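Local coordinates for hypothetical protein TTHA0179 (Thermus thermophilus, PDB 2DPW) that is of unknown function but is probably a MobA-like nucleotidyltransferase, at residues Thr144-Leu148 / Val220-Val224; Ala112-Ile118 / Glu209-Thr215; Lys24-Arg30 / Gly92-His96; Leu39-Tyr43 / Leu58-Ala63. All coordinates share one frame; numbering follows the deposited sequence.

Contact 1 (Thr144-Leu148 / Val220-Val224); sequences TGGNL and VGVDV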
# COMPACT_ATOMS: atom_id res chain seq x y z
N THR A 144 -8.32 -9.10 0.18
CA THR A 144 -7.78 -8.24 1.20
C THR A 144 -6.99 -7.23 0.40
O THR A 144 -6.63 -7.51 -0.76
CB THR A 144 -6.88 -8.98 2.18
OG1 THR A 144 -6.49 -8.08 3.22
CG2 THR A 144 -5.65 -9.52 1.48
N GLY A 145 -6.74 -6.08 1.02
CA GLY A 145 -6.00 -5.01 0.37
C GLY A 145 -4.51 -5.01 0.40
O GLY A 145 -3.94 -5.48 1.38
N GLY A 146 -3.85 -4.65 -0.70
CA GLY A 146 -2.39 -4.68 -0.66
C GLY A 146 -1.79 -3.54 0.13
O GLY A 146 -2.49 -2.78 0.79
N ASN A 147 -0.47 -3.44 0.09
CA ASN A 147 0.23 -2.41 0.78
C ASN A 147 0.93 -1.60 -0.29
O ASN A 147 1.94 -0.94 -0.06
CB ASN A 147 1.24 -3.06 1.71
CG ASN A 147 0.61 -3.67 2.99
OD1 ASN A 147 0.01 -2.97 3.80
ND2 ASN A 147 0.75 -4.99 3.17
N LEU A 148 0.39 -1.72 -1.50
CA LEU A 148 0.89 -1.02 -2.67
C LEU A 148 -0.23 -0.17 -3.22
O LEU A 148 -1.40 -0.55 -3.13
CB LEU A 148 1.33 -2.00 -3.76
CG LEU A 148 2.48 -3.00 -3.57
CD1 LEU A 148 2.63 -3.74 -4.89
CD2 LEU A 148 3.80 -2.31 -3.20
N VAL A 220 2.31 -8.86 -1.84
CA VAL A 220 1.90 -7.50 -2.06
C VAL A 220 1.16 -6.95 -0.83
O VAL A 220 1.01 -5.74 -0.69
CB VAL A 220 0.96 -7.42 -3.28
CG1 VAL A 220 -0.49 -7.50 -2.85
CG2 VAL A 220 1.21 -6.16 -4.01
N GLY A 221 0.72 -7.84 0.04
CA GLY A 221 -0.02 -7.41 1.22
C GLY A 221 0.35 -8.02 2.56
O GLY A 221 -0.00 -7.47 3.60
N VAL A 222 1.04 -9.16 2.55
CA VAL A 222 1.43 -9.79 3.81
C VAL A 222 2.59 -9.05 4.44
O VAL A 222 3.75 -9.24 4.07
CB VAL A 222 1.85 -11.26 3.60
CG1 VAL A 222 2.15 -11.89 4.95
CG2 VAL A 222 0.76 -12.03 2.90
N ASP A 223 2.26 -8.19 5.40
CA ASP A 223 3.27 -7.41 6.09
C ASP A 223 3.72 -8.12 7.36
O ASP A 223 3.26 -9.21 7.68
CB ASP A 223 2.70 -6.04 6.44
CG ASP A 223 1.49 -6.13 7.34
OD1 ASP A 223 0.48 -6.72 6.91
OD2 ASP A 223 1.55 -5.62 8.48
N VAL A 224 4.64 -7.48 8.08
CA VAL A 224 5.17 -8.02 9.33
C VAL A 224 4.71 -7.09 10.45
O VAL A 224 4.94 -5.88 10.40
CB VAL A 224 6.71 -8.07 9.30
CG1 VAL A 224 7.23 -8.55 10.63
CG2 VAL A 224 7.18 -8.98 8.18
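Val220 and Asn147 carry most of this contact, and they meet through main chain and side chain at once. The carbonyl of Val220 takes the amide of Asn147, with Asn147 N to Val220 O at 2.8 Å and an N-H...O angle of 154°; Asn147 CB follows the amide to the same carbonyl, lying 3.6 Å from Val220 O. One branch of the isopropyl group of Val220 flanks this bond: CG1 rests on the bare alpha carbon of Gly146 (Val220 CG1 to Gly146 CA, 4.0 Å).

Asn147 then reaches along the second segment. Its CG lies anti to its own carbonyl carbon (chi1 -76°), which carries the amide past Val220 to the next peptide and places Asn147 ND2 2.6 Å from Gly221 O. The same nitrogen has Asp223 CB at 3.9 Å, and the side chain also touches Ile94 and Thr91. Trimming this side chain to an alanine would probably deprive Gly221 O of its amide neighbour and open a gap beside Ile94. Outside the pair, Gly146 O accepts from Tyr116 OH, and Asp223 OD1 is held by Arg133 in a salt bridge.

The two segments run at 102° to each other, so this is no strand pairing but a loop crossing the turn where strand 141-145 gives way to strand 148-152, at the heart of a GT-A-type alpha/beta domain.

Contact 2 (Ala112-Ile118 / Glu209-Thr215); sequences AALVYPI and EARALVT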
# COMPACT_ATOMS: atom_id res chain seq x y z
N ALA A 112 -5.82 4.14 -15.02
CA ALA A 112 -6.61 4.91 -14.05
C ALA A 112 -5.74 5.72 -13.10
O ALA A 112 -4.65 5.29 -12.72
CB ALA A 112 -7.52 3.97 -13.25
N ALA A 113 -6.23 6.89 -12.72
CA ALA A 113 -5.54 7.80 -11.82
C ALA A 113 -5.05 7.06 -10.59
O ALA A 113 -3.98 7.33 -10.05
CB ALA A 113 -6.47 8.91 -11.39
N LEU A 114 -5.86 6.11 -10.15
CA LEU A 114 -5.55 5.36 -8.97
C LEU A 114 -5.90 3.89 -9.14
O LEU A 114 -7.02 3.56 -9.53
CB LEU A 114 -6.31 5.96 -7.79
CG LEU A 114 -6.16 5.31 -6.43
CD1 LEU A 114 -6.37 6.34 -5.35
CD2 LEU A 114 -7.14 4.16 -6.30
N VAL A 115 -4.94 3.01 -8.87
CA VAL A 115 -5.16 1.58 -8.96
C VAL A 115 -4.67 0.92 -7.67
O VAL A 115 -3.54 1.12 -7.24
CB VAL A 115 -4.44 0.97 -10.18
CG1 VAL A 115 -4.73 -0.53 -10.28
CG2 VAL A 115 -4.93 1.67 -11.44
N TYR A 116 -5.55 0.14 -7.04
CA TYR A 116 -5.21 -0.53 -5.80
C TYR A 116 -5.24 -2.04 -5.88
O TYR A 116 -6.31 -2.64 -5.93
CB TYR A 116 -6.16 -0.09 -4.71
CG TYR A 116 -5.85 -0.71 -3.39
CD1 TYR A 116 -4.54 -0.74 -2.92
CD2 TYR A 116 -6.86 -1.23 -2.59
CE1 TYR A 116 -4.25 -1.25 -1.68
CE2 TYR A 116 -6.58 -1.74 -1.34
CZ TYR A 116 -5.27 -1.75 -0.89
OH TYR A 116 -4.98 -2.25 0.35
N PRO A 117 -4.06 -2.67 -5.87
CA PRO A 117 -3.97 -4.13 -5.94
C PRO A 117 -4.58 -4.86 -4.74
O PRO A 117 -4.29 -4.53 -3.59
CB PRO A 117 -2.47 -4.41 -6.09
CG PRO A 117 -1.78 -3.11 -6.11
CD PRO A 117 -2.76 -2.00 -6.01
N ILE A 118 -5.42 -5.85 -5.01
CA ILE A 118 -6.03 -6.64 -3.93
C ILE A 118 -5.72 -8.11 -4.15
O ILE A 118 -5.63 -8.57 -5.28
CB ILE A 118 -7.58 -6.47 -3.87
CG1 ILE A 118 -8.19 -6.78 -5.23
CG2 ILE A 118 -7.95 -5.07 -3.39
CD1 ILE A 118 -9.71 -6.71 -5.25
N GLU A 209 -10.74 8.41 -11.53
CA GLU A 209 -10.98 7.00 -11.80
C GLU A 209 -10.17 6.17 -10.82
O GLU A 209 -8.97 6.37 -10.66
CB GLU A 209 -10.59 6.62 -13.24
CG GLU A 209 -11.09 5.23 -13.60
CD GLU A 209 -10.92 4.90 -15.06
OE1 GLU A 209 -10.70 5.84 -15.85
OE2 GLU A 209 -11.01 3.69 -15.41
N ALA A 210 -10.84 5.24 -10.16
CA ALA A 210 -10.18 4.40 -9.17
C ALA A 210 -10.53 2.96 -9.43
O ALA A 210 -11.71 2.61 -9.50
CB ALA A 210 -10.64 4.79 -7.77
N ARG A 211 -9.51 2.13 -9.58
CA ARG A 211 -9.75 0.72 -9.84
C ARG A 211 -8.88 -0.18 -9.01
O ARG A 211 -7.83 0.23 -8.53
CB ARG A 211 -9.57 0.44 -11.33
CG ARG A 211 -10.67 1.04 -12.17
CD ARG A 211 -10.63 0.58 -13.60
NE ARG A 211 -10.94 -0.83 -13.75
CZ ARG A 211 -10.94 -1.46 -14.92
NH1 ARG A 211 -10.65 -0.78 -16.03
NH2 ARG A 211 -11.24 -2.76 -14.99
N ALA A 212 -9.34 -1.42 -8.82
CA ALA A 212 -8.58 -2.41 -8.06
C ALA A 212 -7.93 -3.37 -9.04
O ALA A 212 -8.41 -3.54 -10.16
CB ALA A 212 -9.49 -3.19 -7.14
N LEU A 213 -6.83 -3.97 -8.63
CA LEU A 213 -6.14 -4.93 -9.48
C LEU A 213 -6.01 -6.23 -8.71
O LEU A 213 -5.30 -6.30 -7.70
CB LEU A 213 -4.73 -4.44 -9.85
CG LEU A 213 -3.91 -5.39 -10.74
CD1 LEU A 213 -4.44 -5.33 -12.14
CD2 LEU A 213 -2.42 -5.01 -10.74
N VAL A 214 -6.73 -7.26 -9.15
CA VAL A 214 -6.62 -8.54 -8.49
C VAL A 214 -5.18 -8.96 -8.75
O VAL A 214 -4.80 -9.21 -9.89
CB VAL A 214 -7.55 -9.58 -9.11
CG1 VAL A 214 -7.43 -10.89 -8.35
CG2 VAL A 214 -8.98 -9.07 -9.09
N THR A 215 -4.39 -9.03 -7.69
CA THR A 215 -2.98 -9.38 -7.81
C THR A 215 -2.69 -10.69 -7.11
O THR A 215 -2.70 -10.76 -5.88
CB THR A 215 -2.14 -8.26 -7.21
OG1 THR A 215 -2.49 -7.03 -7.84
CG2 THR A 215 -0.66 -8.52 -7.41
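With CG1 anti to the backbone N (chi1 -178°), Val115 lays that methyl 3.9 Å from Leu213 CB, the two side chains crossing at a slant. On the other face Ile118 is turned differently: its CG1 stands between N and carbonyl carbon (chi1 54°), and the extended chain lays Ile118 CD1 4.0 Å from Ala212 CB. Leu114 CD2 touches Ala210 CB on that same face, at 3.8 Å.

Six backbone hydrogen bonds join the strands, from Leu114 N to Glu209 O at one end to Thr215 N to Ile118 O (2.7 Å) at the other. Leu213 O is gripped twice, by Ile118 N at 2.7 Å and by Thr215 OG1 at 2.9 Å, from opposite faces of its plane, which probably helps to fix the orientation of this peptide. Phe104 and Lys108 of helix 99-108 pack on Leu213.

The strand segments run in the same N-to-C sense, their axes at 29°. A late strand, 210-214, is thus added in parallel to the mixed sheet of a GT-A-type alpha/beta fold, alongside strand 114-120.

Contact 3 (Lys24-Arg30 / Gly92-His96); sequences KALVPYR and GDIPH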
# COMPACT_ATOMS: atom_id res chain seq x y z
N LYS A 24 9.11 0.52 12.40
CA LYS A 24 9.00 -0.90 12.08
C LYS A 24 9.82 -1.32 10.84
O LYS A 24 10.34 -2.45 10.76
CB LYS A 24 7.52 -1.27 11.89
CG LYS A 24 7.31 -2.68 11.41
CD LYS A 24 5.96 -2.87 10.76
CE LYS A 24 4.84 -3.05 11.77
NZ LYS A 24 3.53 -3.20 11.02
N ALA A 25 9.94 -0.39 9.89
CA ALA A 25 10.67 -0.63 8.64
C ALA A 25 12.17 -0.93 8.82
O ALA A 25 12.80 -1.58 7.97
CB ALA A 25 10.50 0.56 7.72
N LEU A 26 12.73 -0.45 9.92
CA LEU A 26 14.14 -0.64 10.21
C LEU A 26 14.38 -1.89 11.07
O LEU A 26 15.50 -2.20 11.45
CB LEU A 26 14.71 0.59 10.91
CG LEU A 26 14.54 1.96 10.22
CD1 LEU A 26 15.02 3.08 11.14
CD2 LEU A 26 15.32 1.96 8.90
N VAL A 27 13.31 -2.60 11.40
CA VAL A 27 13.47 -3.81 12.18
C VAL A 27 14.09 -4.82 11.21
O VAL A 27 13.66 -4.94 10.06
CB VAL A 27 12.10 -4.32 12.68
CG1 VAL A 27 12.27 -5.67 13.37
CG2 VAL A 27 11.49 -3.31 13.64
N PRO A 28 15.13 -5.53 11.65
CA PRO A 28 15.75 -6.50 10.74
C PRO A 28 14.81 -7.63 10.37
O PRO A 28 13.96 -8.04 11.15
CB PRO A 28 16.95 -7.00 11.54
CG PRO A 28 17.33 -5.81 12.36
CD PRO A 28 15.97 -5.33 12.84
N TYR A 29 14.96 -8.11 9.15
CA TYR A 29 14.17 -9.23 8.71
C TYR A 29 15.09 -10.05 7.83
O TYR A 29 15.67 -9.54 6.89
CB TYR A 29 12.95 -8.81 7.90
CG TYR A 29 12.20 -10.01 7.38
CD1 TYR A 29 11.45 -10.83 8.23
CD2 TYR A 29 12.25 -10.35 6.02
CE1 TYR A 29 10.78 -11.95 7.75
CE2 TYR A 29 11.59 -11.48 5.52
CZ TYR A 29 10.85 -12.28 6.39
OH TYR A 29 10.17 -13.38 5.91
N ARG A 30 15.23 -11.32 8.18
CA ARG A 30 16.09 -12.24 7.46
C ARG A 30 17.47 -11.68 7.13
O ARG A 30 18.03 -11.93 6.06
CB ARG A 30 15.40 -12.74 6.19
CG ARG A 30 14.23 -13.68 6.47
CD ARG A 30 13.82 -14.42 5.21
NE ARG A 30 12.57 -15.16 5.38
CZ ARG A 30 12.02 -15.92 4.43
NH1 ARG A 30 12.61 -16.02 3.26
NH2 ARG A 30 10.88 -16.55 4.66
N GLY A 92 7.04 0.25 3.94
CA GLY A 92 8.28 -0.47 4.12
C GLY A 92 8.24 -1.73 4.97
O GLY A 92 9.29 -2.18 5.42
N ASP A 93 7.06 -2.32 5.18
CA ASP A 93 6.95 -3.52 6.01
C ASP A 93 6.41 -4.76 5.31
O ASP A 93 5.75 -5.60 5.93
CB ASP A 93 6.10 -3.22 7.23
CG ASP A 93 4.65 -3.03 6.89
OD1 ASP A 93 4.37 -2.56 5.76
OD2 ASP A 93 3.79 -3.33 7.75
N ILE A 94 6.66 -4.87 4.01
CA ILE A 94 6.24 -6.04 3.26
C ILE A 94 7.53 -6.57 2.65
O ILE A 94 7.76 -6.44 1.45
CB ILE A 94 5.22 -5.69 2.15
CG1 ILE A 94 5.56 -4.35 1.50
CG2 ILE A 94 3.80 -5.72 2.74
CD1 ILE A 94 4.75 -4.03 0.23
N PRO A 95 8.39 -7.18 3.48
CA PRO A 95 9.68 -7.76 3.13
C PRO A 95 9.64 -8.92 2.13
O PRO A 95 10.67 -9.29 1.57
CB PRO A 95 10.24 -8.17 4.48
CG PRO A 95 9.02 -8.61 5.20
CD PRO A 95 8.07 -7.48 4.89
N HIS A 96 8.46 -9.50 1.92
CA HIS A 96 8.32 -10.60 0.99
C HIS A 96 8.09 -10.10 -0.43
O HIS A 96 8.02 -10.90 -1.37
CB HIS A 96 7.15 -11.51 1.38
CG HIS A 96 7.30 -12.15 2.72
ND1 HIS A 96 6.65 -11.69 3.84
CD2 HIS A 96 8.05 -13.21 3.12
CE1 HIS A 96 6.99 -12.43 4.88
NE2 HIS A 96 7.83 -13.36 4.47
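Tyr29 presents a face to Pro95 and an edge to His96. Over that face Pro95 makes a CH-pi contact, its CG 3.9 Å from the centroid of the Tyr29 ring and 18° off the ring normal, while Pro95 CB comes down at the CD2 side. The opposite face is covered by CG of the adjacent Arg30, so the phenol is held between a proline ring and an arginine stem. His96 stands across its far end: the edge of the Tyr29 ring points toward the imidazole face in an offset edge-to-face pair, with centroids 5.4 Å apart and planes at 72°. That geometry puts Tyr29 OH 2.7 Å from His96 NE2.

At the other end Lys24 reaches Asp93. A bend at chi3 (-81°) swings the chain so that Lys24 CD lies 3.6 Å from Asp93 CB and the ammonium meets the carboxylate, Lys24 NZ to Asp93 OD2 at 3.3 Å. The approach to OD2 is from its anti side and somewhat out of the carboxylate plane, and this salt bridge is long. Lys24 NZ is also paired with Asp225, and Asp93 OD1 is hydrogen-bonded to Thr91 OG1. Asp93 lies just beyond the end of strand 86-91, a position where relatives in the GT-A clan often carry a metal-binding aspartate; no metal is seen here. Between the two ends, Ala25 CB sits 3.8 Å from Gly92 O.

Residues 92-96 leave strand 86-91 on the way to helix 99-108, and residues 24-30 run into the hairpin of strands 28-29 and 32-33; Trp37 of helix 35-44 meets both Tyr29 and Pro95, and Leu230 of helix 227-230 touches Tyr29.

Contact 4 (Leu39-Tyr43 / Leu58-Ala63); sequences LEALY and LVPAPA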
# COMPACT_ATOMS: atom_id res chain seq x y z
N LEU A 39 13.00 -2.21 -1.14
CA LEU A 39 13.82 -1.39 -2.04
C LEU A 39 14.44 -2.29 -3.10
O LEU A 39 14.39 -1.97 -4.29
CB LEU A 39 14.94 -0.69 -1.26
CG LEU A 39 14.52 0.35 -0.22
CD1 LEU A 39 15.76 0.81 0.54
CD2 LEU A 39 13.83 1.53 -0.90
N GLU A 40 15.01 -3.41 -2.68
CA GLU A 40 15.61 -4.34 -3.62
C GLU A 40 14.57 -4.70 -4.70
O GLU A 40 14.87 -4.70 -5.89
CB GLU A 40 16.06 -5.62 -2.91
CG GLU A 40 17.24 -5.46 -1.95
CD GLU A 40 18.52 -4.94 -2.62
OE1 GLU A 40 18.55 -4.73 -3.85
OE2 GLU A 40 19.52 -4.75 -1.90
N ALA A 41 13.36 -5.01 -4.25
CA ALA A 41 12.29 -5.40 -5.16
C ALA A 41 11.90 -4.31 -6.14
O ALA A 41 11.63 -4.58 -7.31
CB ALA A 41 11.07 -5.83 -4.34
N LEU A 42 11.85 -3.07 -5.67
CA LEU A 42 11.48 -1.95 -6.53
C LEU A 42 12.49 -1.72 -7.64
O LEU A 42 12.12 -1.67 -8.82
CB LEU A 42 11.29 -0.69 -5.68
CG LEU A 42 10.16 -0.83 -4.66
CD1 LEU A 42 10.05 0.41 -3.79
CD2 LEU A 42 8.86 -1.08 -5.40
N TYR A 43 13.77 -1.57 -7.27
CA TYR A 43 14.83 -1.36 -8.26
C TYR A 43 14.77 -2.54 -9.22
O TYR A 43 14.77 -2.38 -10.45
CB TYR A 43 16.20 -1.31 -7.57
CG TYR A 43 16.55 0.02 -6.93
CD1 TYR A 43 16.74 1.17 -7.70
CD2 TYR A 43 16.70 0.13 -5.54
CE1 TYR A 43 17.08 2.39 -7.12
CE2 TYR A 43 17.04 1.35 -4.95
CZ TYR A 43 17.22 2.47 -5.75
OH TYR A 43 17.54 3.69 -5.17
N LEU A 58 20.54 2.70 4.64
CA LEU A 58 19.83 1.70 3.85
C LEU A 58 20.54 1.29 2.58
O LEU A 58 21.11 2.12 1.88
CB LEU A 58 18.45 2.21 3.53
CG LEU A 58 17.61 2.29 4.80
CD1 LEU A 58 16.34 3.10 4.56
CD2 LEU A 58 17.30 0.87 5.29
N VAL A 59 20.49 0.00 2.30
CA VAL A 59 21.11 -0.59 1.13
C VAL A 59 20.04 -1.48 0.54
O VAL A 59 19.55 -2.36 1.23
CB VAL A 59 22.31 -1.48 1.50
CG1 VAL A 59 22.67 -2.38 0.33
CG2 VAL A 59 23.50 -0.62 1.94
N PRO A 60 19.69 -1.31 -0.75
CA PRO A 60 20.27 -0.32 -1.66
C PRO A 60 19.82 1.09 -1.36
O PRO A 60 18.66 1.35 -1.04
CB PRO A 60 19.80 -0.79 -3.02
CG PRO A 60 18.42 -1.33 -2.71
CD PRO A 60 18.67 -2.12 -1.45
N ALA A 61 20.77 2.01 -1.45
CA ALA A 61 20.49 3.41 -1.20
C ALA A 61 19.33 3.86 -2.10
O ALA A 61 19.31 3.61 -3.30
CB ALA A 61 21.74 4.25 -1.48
N PRO A 62 18.32 4.50 -1.50
CA PRO A 62 17.17 4.97 -2.27
C PRO A 62 17.54 6.20 -3.08
O PRO A 62 18.52 6.88 -2.76
CB PRO A 62 16.13 5.26 -1.19
CG PRO A 62 16.97 5.66 -0.01
CD PRO A 62 18.09 4.65 -0.05
N ALA A 63 16.76 6.48 -4.11
CA ALA A 63 17.02 7.63 -4.98
C ALA A 63 17.02 8.93 -4.21
O ALA A 63 17.83 9.82 -4.47
CB ALA A 63 15.98 7.69 -6.05
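Pro60 is the bump, and the hollow that takes it is lined by Leu39, Glu40 and Tyr43, one turn of helix 35-44. The pyrrolidine enters with its CG foremost: Pro60 CG lies 3.8 Å from Leu39 CB and 3.6 Å from Tyr43 CD2, while the stem of Glu40 closes the CD side. A cis peptide bond before Pro60 bends the loop. Leu39 in turn touches the loop at separate points, CD1 at Leu58 CB (4.3 Å) and CD2 at Pro62 CB (4.4 Å). The Glu40 carboxylate pairs with Arg32.

Tyr43 slides past Pro60 in the opposite sense and ends at the backbone. Its CG lies beside its own backbone N, anti to the carbonyl carbon (chi1 -80°), which carries the phenol to the next peptide, where Tyr43 OH donates to Ala61 O at 2.6 Å, in the carbonyl plane and on a lone pair. A phenylalanine here has no hydroxyl, and Ala61 O would probably be left without its mate, the loop less firmly tied to the helix.

Helix 35-44 packs on strands 4-8 and 48-52 within a beta-alpha-beta crossover of the Rossmann-like domain, and the loop runs along its Leu39-Tyr43 flank.

How the contacts relate
The contacts form a series, 2-1-3-4, each touching the next. Between contacts 2 and 1, with centres 14 Å apart, Gly146 N probably donates a hydrogen bond to Pro117 O at 2.9 Å; between contacts 1 and 3, 13 Å between centres, Asp93 O probably accepts one from Val224 N at 3.1 Å. Contacts 3 and 4 meet more lightly, through Leu26 CD2 and Leu58 CD2 at 4.3 Å. Contacts 2 and 3 lie on opposite sides of the chain's centre, 24 Å between centres, and do not touch. Where contacts 1 and 3 adjoin, the aspartates Asp93, Asp223 and Asp225 gather round Lys24, a cluster that may correspond to the metal-binding cleft of GT-A nucleotidyltransferases, though no ligand is seen there.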